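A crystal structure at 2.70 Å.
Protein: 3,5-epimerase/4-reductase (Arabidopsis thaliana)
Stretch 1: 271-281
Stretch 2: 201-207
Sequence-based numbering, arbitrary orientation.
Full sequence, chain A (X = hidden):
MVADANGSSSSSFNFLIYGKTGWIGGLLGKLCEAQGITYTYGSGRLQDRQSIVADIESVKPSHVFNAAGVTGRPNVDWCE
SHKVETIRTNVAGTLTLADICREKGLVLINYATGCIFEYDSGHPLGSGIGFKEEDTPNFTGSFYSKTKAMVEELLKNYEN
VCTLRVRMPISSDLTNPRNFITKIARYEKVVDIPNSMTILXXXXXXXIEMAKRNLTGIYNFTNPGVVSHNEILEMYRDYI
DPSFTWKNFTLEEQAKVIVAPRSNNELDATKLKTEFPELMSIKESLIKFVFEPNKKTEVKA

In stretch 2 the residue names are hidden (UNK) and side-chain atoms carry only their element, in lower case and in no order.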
ATOM      1  N   LYS A 271     -24.171   3.963   9.765  1.00 37.61           N
ATOM      2  CA  LYS A 271     -24.173   2.709   9.029  1.00 38.37           C
ATOM      3  C   LYS A 271     -24.200   1.473   9.926  1.00 40.65           C
ATOM      4  O   LYS A 271     -24.936   0.541   9.644  1.00 45.38           O
ATOM      5  CB  LYS A 271     -23.001   2.654   8.047  1.00 42.71           C
ATOM      6  CG  LYS A 271     -22.969   1.437   7.125  1.00 41.94           C
ATOM      7  CD  LYS A 271     -21.747   1.529   6.236  1.00 41.38           C
ATOM      8  CE  LYS A 271     -21.657   0.405   5.229  1.00 40.20           C
ATOM      9  NZ  LYS A 271     -20.630   0.760   4.190  1.00 37.31           N
ATOM     10  N   LEU A 272     -23.425   1.461  11.009  1.00 42.70           N
ATOM     11  CA  LEU A 272     -23.460   0.329  11.952  1.00 42.39           C
ATOM     12  C   LEU A 272     -24.782   0.257  12.719  1.00 43.30           C
ATOM     13  O   LEU A 272     -25.306  -0.838  12.947  1.00 41.76           O
ATOM     14  CB  LEU A 272     -22.295   0.383  12.952  1.00 39.41           C
ATOM     15  CG  LEU A 272     -21.550  -0.925  13.235  1.00 42.26           C
ATOM     16  CD1 LEU A 272     -21.422  -1.203  14.717  1.00 39.60           C
ATOM     17  CD2 LEU A 272     -22.185  -2.125  12.508  1.00 45.34           C
ATOM     18  N   LYS A 273     -25.318   1.417  13.109  1.00 41.64           N
ATOM     19  CA  LYS A 273     -26.572   1.477  13.877  1.00 44.07           C
ATOM     20  C   LYS A 273     -27.777   1.033  13.060  1.00 45.41           C
ATOM     21  O   LYS A 273     -28.686   0.373  13.572  1.00 44.29           O
ATOM     22  CB  LYS A 273     -26.827   2.889  14.403  1.00 45.11           C
ATOM     23  CG  LYS A 273     -28.038   2.995  15.327  1.00 47.12           C
ATOM     24  CD  LYS A 273     -27.586   3.100  16.778  1.00 47.07           C
ATOM     25  CE  LYS A 273     -28.754   3.239  17.728  1.00 42.96           C
ATOM     26  NZ  LYS A 273     -29.296   1.931  18.099  1.00 42.59           N
ATOM     27  N   THR A 274     -27.785   1.423  11.788  1.00 44.85           N
ATOM     28  CA  THR A 274     -28.846   1.023  10.882  1.00 44.66           C
ATOM     29  C   THR A 274     -28.899  -0.498  10.758  1.00 46.35           C
ATOM     30  O   THR A 274     -29.978  -1.085  10.738  1.00 48.33           O
ATOM     31  CB  THR A 274     -28.671   1.685   9.503  1.00 47.33           C
ATOM     32  OG1 THR A 274     -28.967   3.086   9.615  1.00 44.57           O
ATOM     33  CG2 THR A 274     -29.593   1.044   8.475  1.00 37.88           C
ATOM     34  N   GLU A 275     -27.728  -1.127  10.711  1.00 43.80           N
ATOM     35  CA  GLU A 275     -27.623  -2.576  10.646  1.00 41.70           C
ATOM     36  C   GLU A 275     -27.778  -3.232  12.021  1.00 47.06           C
ATOM     37  O   GLU A 275     -28.134  -4.407  12.105  1.00 48.48           O
ATOM     38  CB  GLU A 275     -26.276  -2.979  10.027  1.00 45.85           C
ATOM     39  CG  GLU A 275     -26.124  -4.482   9.749  1.00 48.29           C
ATOM     40  CD  GLU A 275     -27.109  -4.989   8.689  1.00 49.75           C
ATOM     41  OE1 GLU A 275     -27.275  -4.278   7.664  1.00 44.09           O
ATOM     42  OE2 GLU A 275     -27.721  -6.078   8.892  1.00 44.16           O
ATOM     43  N   PHE A 276     -27.502  -2.485  13.093  1.00 47.02           N
ATOM     44  CA  PHE A 276     -27.634  -3.002  14.467  1.00 45.82           C
ATOM     45  C   PHE A 276     -28.292  -1.981  15.420  1.00 50.03           C
ATOM     46  O   PHE A 276     -27.590  -1.264  16.148  1.00 47.50           O
ATOM     47  CB  PHE A 276     -26.261  -3.420  15.011  1.00 42.44           C
ATOM     48  CG  PHE A 276     -25.661  -4.599  14.295  1.00 45.21           C
ATOM     49  CD1 PHE A 276     -25.969  -5.892  14.683  1.00 43.85           C
ATOM     50  CD2 PHE A 276     -24.801  -4.413  13.217  1.00 45.96           C
ATOM     51  CE1 PHE A 276     -25.433  -6.972  14.012  1.00 44.60           C
ATOM     52  CE2 PHE A 276     -24.260  -5.484  12.542  1.00 42.47           C
ATOM     53  CZ  PHE A 276     -24.573  -6.764  12.934  1.00 46.31           C
ATOM     54  N   PRO A 277     -29.640  -1.905  15.409  1.00 51.25           N
ATOM     55  CA  PRO A 277     -30.424  -0.941  16.215  1.00 52.00           C
ATOM     56  C   PRO A 277     -30.148  -1.019  17.729  1.00 48.23           C
ATOM     57  O   PRO A 277     -30.220  -0.034  18.457  1.00 47.43           O
ATOM     58  CB  PRO A 277     -31.877  -1.348  15.930  1.00 53.81           C
ATOM     59  CG  PRO A 277     -31.824  -2.037  14.581  1.00 46.97           C
ATOM     60  CD  PRO A 277     -30.503  -2.751  14.556  1.00 48.14           C
ATOM     61  N   GLU A 278     -29.837  -2.216  18.183  1.00 45.67           N
ATOM     62  CA  GLU A 278     -29.509  -2.481  19.571  1.00 50.80           C
ATOM     63  C   GLU A 278     -28.153  -1.889  20.001  1.00 51.24           C
ATOM     64  O   GLU A 278     -27.795  -1.941  21.182  1.00 48.73           O
ATOM     65  CB  GLU A 278     -29.488  -3.993  19.734  1.00 53.93           C
ATOM     66  CG  GLU A 278     -29.539  -4.646  18.333  1.00 60.23           C
ATOM     67  CD  GLU A 278     -28.911  -6.020  18.284  1.00 64.55           C
ATOM     68  OE1 GLU A 278     -28.643  -6.490  17.159  1.00 63.42           O
ATOM     69  OE2 GLU A 278     -28.702  -6.625  19.364  1.00 66.70           O
ATOM     70  N   LEU A 279     -27.387  -1.345  19.054  1.00 51.00           N
ATOM     71  CA  LEU A 279     -26.067  -0.789  19.379  1.00 48.21           C
ATOM     72  C   LEU A 279     -26.180   0.411  20.320  1.00 46.70           C
ATOM     73  O   LEU A 279     -26.869   1.380  20.011  1.00 46.40           O
ATOM     74  CB  LEU A 279     -25.309  -0.396  18.120  1.00 43.86           C
ATOM     75  CG  LEU A 279     -23.905   0.198  18.253  1.00 41.70           C
ATOM     76  CD1 LEU A 279     -22.970  -0.774  18.915  1.00 43.33           C
ATOM     77  CD2 LEU A 279     -23.372   0.558  16.892  1.00 37.10           C
ATOM     78  N   MET A 280     -25.492   0.339  21.459  1.00 43.24           N
ATOM     79  CA  MET A 280     -25.559   1.393  22.465  1.00 45.78           C
ATOM     80  C   MET A 280     -24.453   2.435  22.313  1.00 46.72           C
ATOM     81  O   MET A 280     -23.397   2.159  21.730  1.00 44.06           O
ATOM     82  CB  MET A 280     -25.463   0.783  23.850  1.00 47.71           C
ATOM     83  CG  MET A 280     -26.315  -0.446  24.035  1.00 49.66           C
ATOM     84  SD  MET A 280     -26.003  -1.144  25.663  1.00 60.31           S
ATOM     85  CE  MET A 280     -26.252   0.306  26.690  1.00 48.05           C
ATOM     86  N   SER A 281     -24.691   3.630  22.849  1.00 41.15           N
ATOM     87  CA  SER A 281     -23.667   4.668  22.828  1.00 43.03           C
ATOM     88  C   SER A 281     -22.599   4.409  23.883  1.00 42.55           C
ATOM     89  O   SER A 281     -22.812   3.615  24.804  1.00 38.17           O
ATOM     90  CB  SER A 281     -24.283   6.046  23.022  1.00 44.70           C
ATOM     91  OG  SER A 281     -25.002   6.414  21.866  1.00 44.38           O
ATOM     92  N   UNK A 201     -16.445  -5.661  24.361  1.00 43.60           N
ATOM     93  CA  UNK A 201     -17.401  -6.590  24.956  1.00 41.59           C
ATOM     94  C   UNK A 201     -18.750  -6.560  24.249  1.00 42.58           C
ATOM     95  O   UNK A 201     -19.392  -7.597  24.105  1.00 42.54           O
ATOM     96  o   UNK A 201     -15.349  -5.898  27.128  1.00 49.98           O
ATOM     97  c   UNK A 201     -16.376  -6.602  27.269  1.00 47.83           C
ATOM     98  c   UNK A 201     -17.595  -6.275  26.443  1.00 44.30           C
ATOM     99  o   UNK A 201     -16.444  -7.573  28.050  1.00 50.71           O
ATOM    100  N   UNK A 202     -19.186  -5.370  23.832  1.00 41.36           N
ATOM    101  CA  UNK A 202     -20.409  -5.241  23.038  1.00 41.27           C
ATOM    102  C   UNK A 202     -20.172  -5.464  21.535  1.00 40.17           C
ATOM    103  O   UNK A 202     -20.942  -6.167  20.879  1.00 34.96           O
ATOM    104  o   UNK A 202     -22.187  -1.412  23.100  1.00 45.02           O
ATOM    105  o   UNK A 202     -24.076  -2.082  22.190  1.00 46.10           O
ATOM    106  c   UNK A 202     -22.903  -2.295  22.577  1.00 45.50           C
ATOM    107  c   UNK A 202     -22.311  -3.686  22.419  1.00 39.34           C
ATOM    108  c   UNK A 202     -21.061  -3.881  23.257  1.00 37.84           C
ATOM    109  N   UNK A 203     -19.097  -4.870  21.013  1.00 37.63           N
ATOM    110  CA  UNK A 203     -18.872  -4.799  19.574  1.00 39.29           C
ATOM    111  C   UNK A 203     -18.310  -6.088  18.955  1.00 42.11           C
ATOM    112  O   UNK A 203     -18.654  -6.445  17.818  1.00 39.90           O
ATOM    113  c   UNK A 203     -19.295  -1.583  19.844  1.00 39.51           C
ATOM    114  c   UNK A 203     -18.654  -2.334  18.715  1.00 41.30           C
ATOM    115  c   UNK A 203     -17.974  -3.608  19.227  1.00 41.79           C
ATOM    116  c   UNK A 203     -19.685  -2.690  17.653  1.00 42.12           C
ATOM    117  N   UNK A 204     -17.462  -6.794  19.697  1.00 40.26           N
ATOM    118  CA  UNK A 204     -16.933  -8.063  19.201  1.00 40.49           C
ATOM    119  C   UNK A 204     -18.003  -9.117  18.915  1.00 39.86           C
ATOM    120  O   UNK A 204     -17.947  -9.788  17.892  1.00 39.71           O
ATOM    121  c   UNK A 204     -13.326  -8.670  20.527  1.00 44.54           C
ATOM    122  c   UNK A 204     -15.819  -8.617  20.092  1.00 41.77           C
ATOM    123  c   UNK A 204     -14.480  -7.913  19.884  1.00 40.66           C
ATOM    124  c   UNK A 204     -14.237  -7.720  18.399  1.00 46.66           C
ATOM    125  N   UNK A 205     -18.984  -9.267  19.808  1.00 41.60           N
ATOM    126  CA  UNK A 205     -20.086 -10.154  19.412  1.00 42.73           C
ATOM    127  C   UNK A 205     -20.763  -9.756  18.091  1.00 42.32           C
ATOM    128  O   UNK A 205     -20.997 -10.621  17.247  1.00 40.87           O
ATOM    129  c   UNK A 205     -21.052 -10.038  20.595  1.00 38.54           C
ATOM    130  c   UNK A 205     -20.138  -9.802  21.747  1.00 39.93           C
ATOM    131  c   UNK A 205     -19.057  -8.907  21.235  1.00 39.36           C
ATOM    132  N   UNK A 206     -21.052  -8.466  17.924  1.00 44.00           N
ATOM    133  CA  UNK A 206     -21.650  -7.926  16.702  1.00 40.87           C
ATOM    134  C   UNK A 206     -20.838  -8.271  15.457  1.00 40.98           C
ATOM    135  O   UNK A 206     -21.387  -8.573  14.406  1.00 42.37           O
ATOM    136  c   UNK A 206     -21.819  -6.381  16.818  1.00 47.09           C
ATOM    137  c   UNK A 206     -21.909  -5.714  15.428  1.00 39.45           C
ATOM    138  c   UNK A 206     -23.056  -4.634  18.250  1.00 39.44           C
ATOM    139  c   UNK A 206     -23.031  -6.048  17.711  1.00 44.87           C
ATOM    140  N   UNK A 207     -19.518  -8.247  15.581  1.00 43.90           N
ATOM    141  CA  UNK A 207     -18.677  -8.596  14.445  1.00 41.60           C
ATOM    142  C   UNK A 207     -18.858 -10.057  14.045  1.00 42.04           C
ATOM    143  O   UNK A 207     -18.825 -10.370  12.853  1.00 44.41           O
ATOM    144  c   UNK A 207     -17.200  -8.228  14.673  1.00 40.02           C
ATOM    145  o   UNK A 207     -16.564  -9.111  15.566  1.00 42.85           O
TER

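Position 201 carries two side-chain carbons, the second bearing two oxygens, which makes a short carboxylate. None of it comes within 9 Å of stretch 1, and both oxygens are hydrogen-bonded elsewhere in the structure. This is Asp-201, a helix residue that takes no part in the contact.

Position 202 has three carbons in an unbranched line, the third holding two oxygens. Its CA-to-CB bond points toward stretch 1, and the chain runs out nearly straight, so the carboxylate is carried to the backbone beyond the turn. One oxygen lies 2.9 Å from the N of Met-280; the same oxygen is 3.7 Å from the CA of Leu-279. Three carbons, the last of them the carboxylate carbon, give Glu-202, with chi1 and chi2 both t. The bond is from Met-280 N to Glu-202 OE2, and its angle of 169° is almost linear. OE1 is satisfied elsewhere in the structure, so neither oxygen of this buried acid is left without a partner.

Position 203 shows four carbons, forked at the second. Its CA-to-CB bond points sideways, but the end of the side chain comes nearer to stretch 1, where its fork reaches both Leu-272 and Leu-279. A fork at the second carbon means Leu-203. Its CD1 is 3.7 Å from CD1 of Leu-272, and its CD2 is 3.9 Å from CD1 of Leu-279, so one side chain touches both the helix and the loop that follows it.

Position 204 again has four carbons forked at the second, but they are buried out of reach of stretch 1. It is Leu-204, the same side chain on a different face of the helix.

At position 205 three carbons close a ring onto the backbone N, the mark of Pro-205. With no N-H to offer the preceding turn, the helix kinks here. The ring stays clear of stretch 1.

Position 206 has four carbons forked at the first, with one arm two carbons long, and its CA-to-CB bond points toward stretch 1. The short arm lies over the Phe-276 ring, while the end of the long arm approaches Leu-279. This is Ile-206, chi1 m and chi2 t. Its CG2 sits 3.7 Å from the centroid of the Phe-276 ring and 9° off the ring normal, a CH-pi contact over the face; its CD1 is 3.9 Å from CD1 of Leu-279.

Position 207 has one carbon and one oxygen; its CA-to-CB bond points away from stretch 1, and it makes no contact there. It is Ser-207. Its OG bonds back to the O of Leu-204 at 2.8 Å.

The contact joins an apolar patch to one polar anchor. Leu-203 and Ile-206 pack against Leu-272, Phe-276 and Leu-279, with Ile-206 giving up the most area. A type I turn from Phe-276 to Leu-279, closed by Leu-279 N to Phe-276 O at 2.9 Å, precedes the Met-280 amide that Glu-202 accepts. The rule to read here is pairing: branched aliphatics fill the surface, and a single extended acid fixes the loop's backbone beside them.

Stretch 2, residues 201-207: DELLPIS
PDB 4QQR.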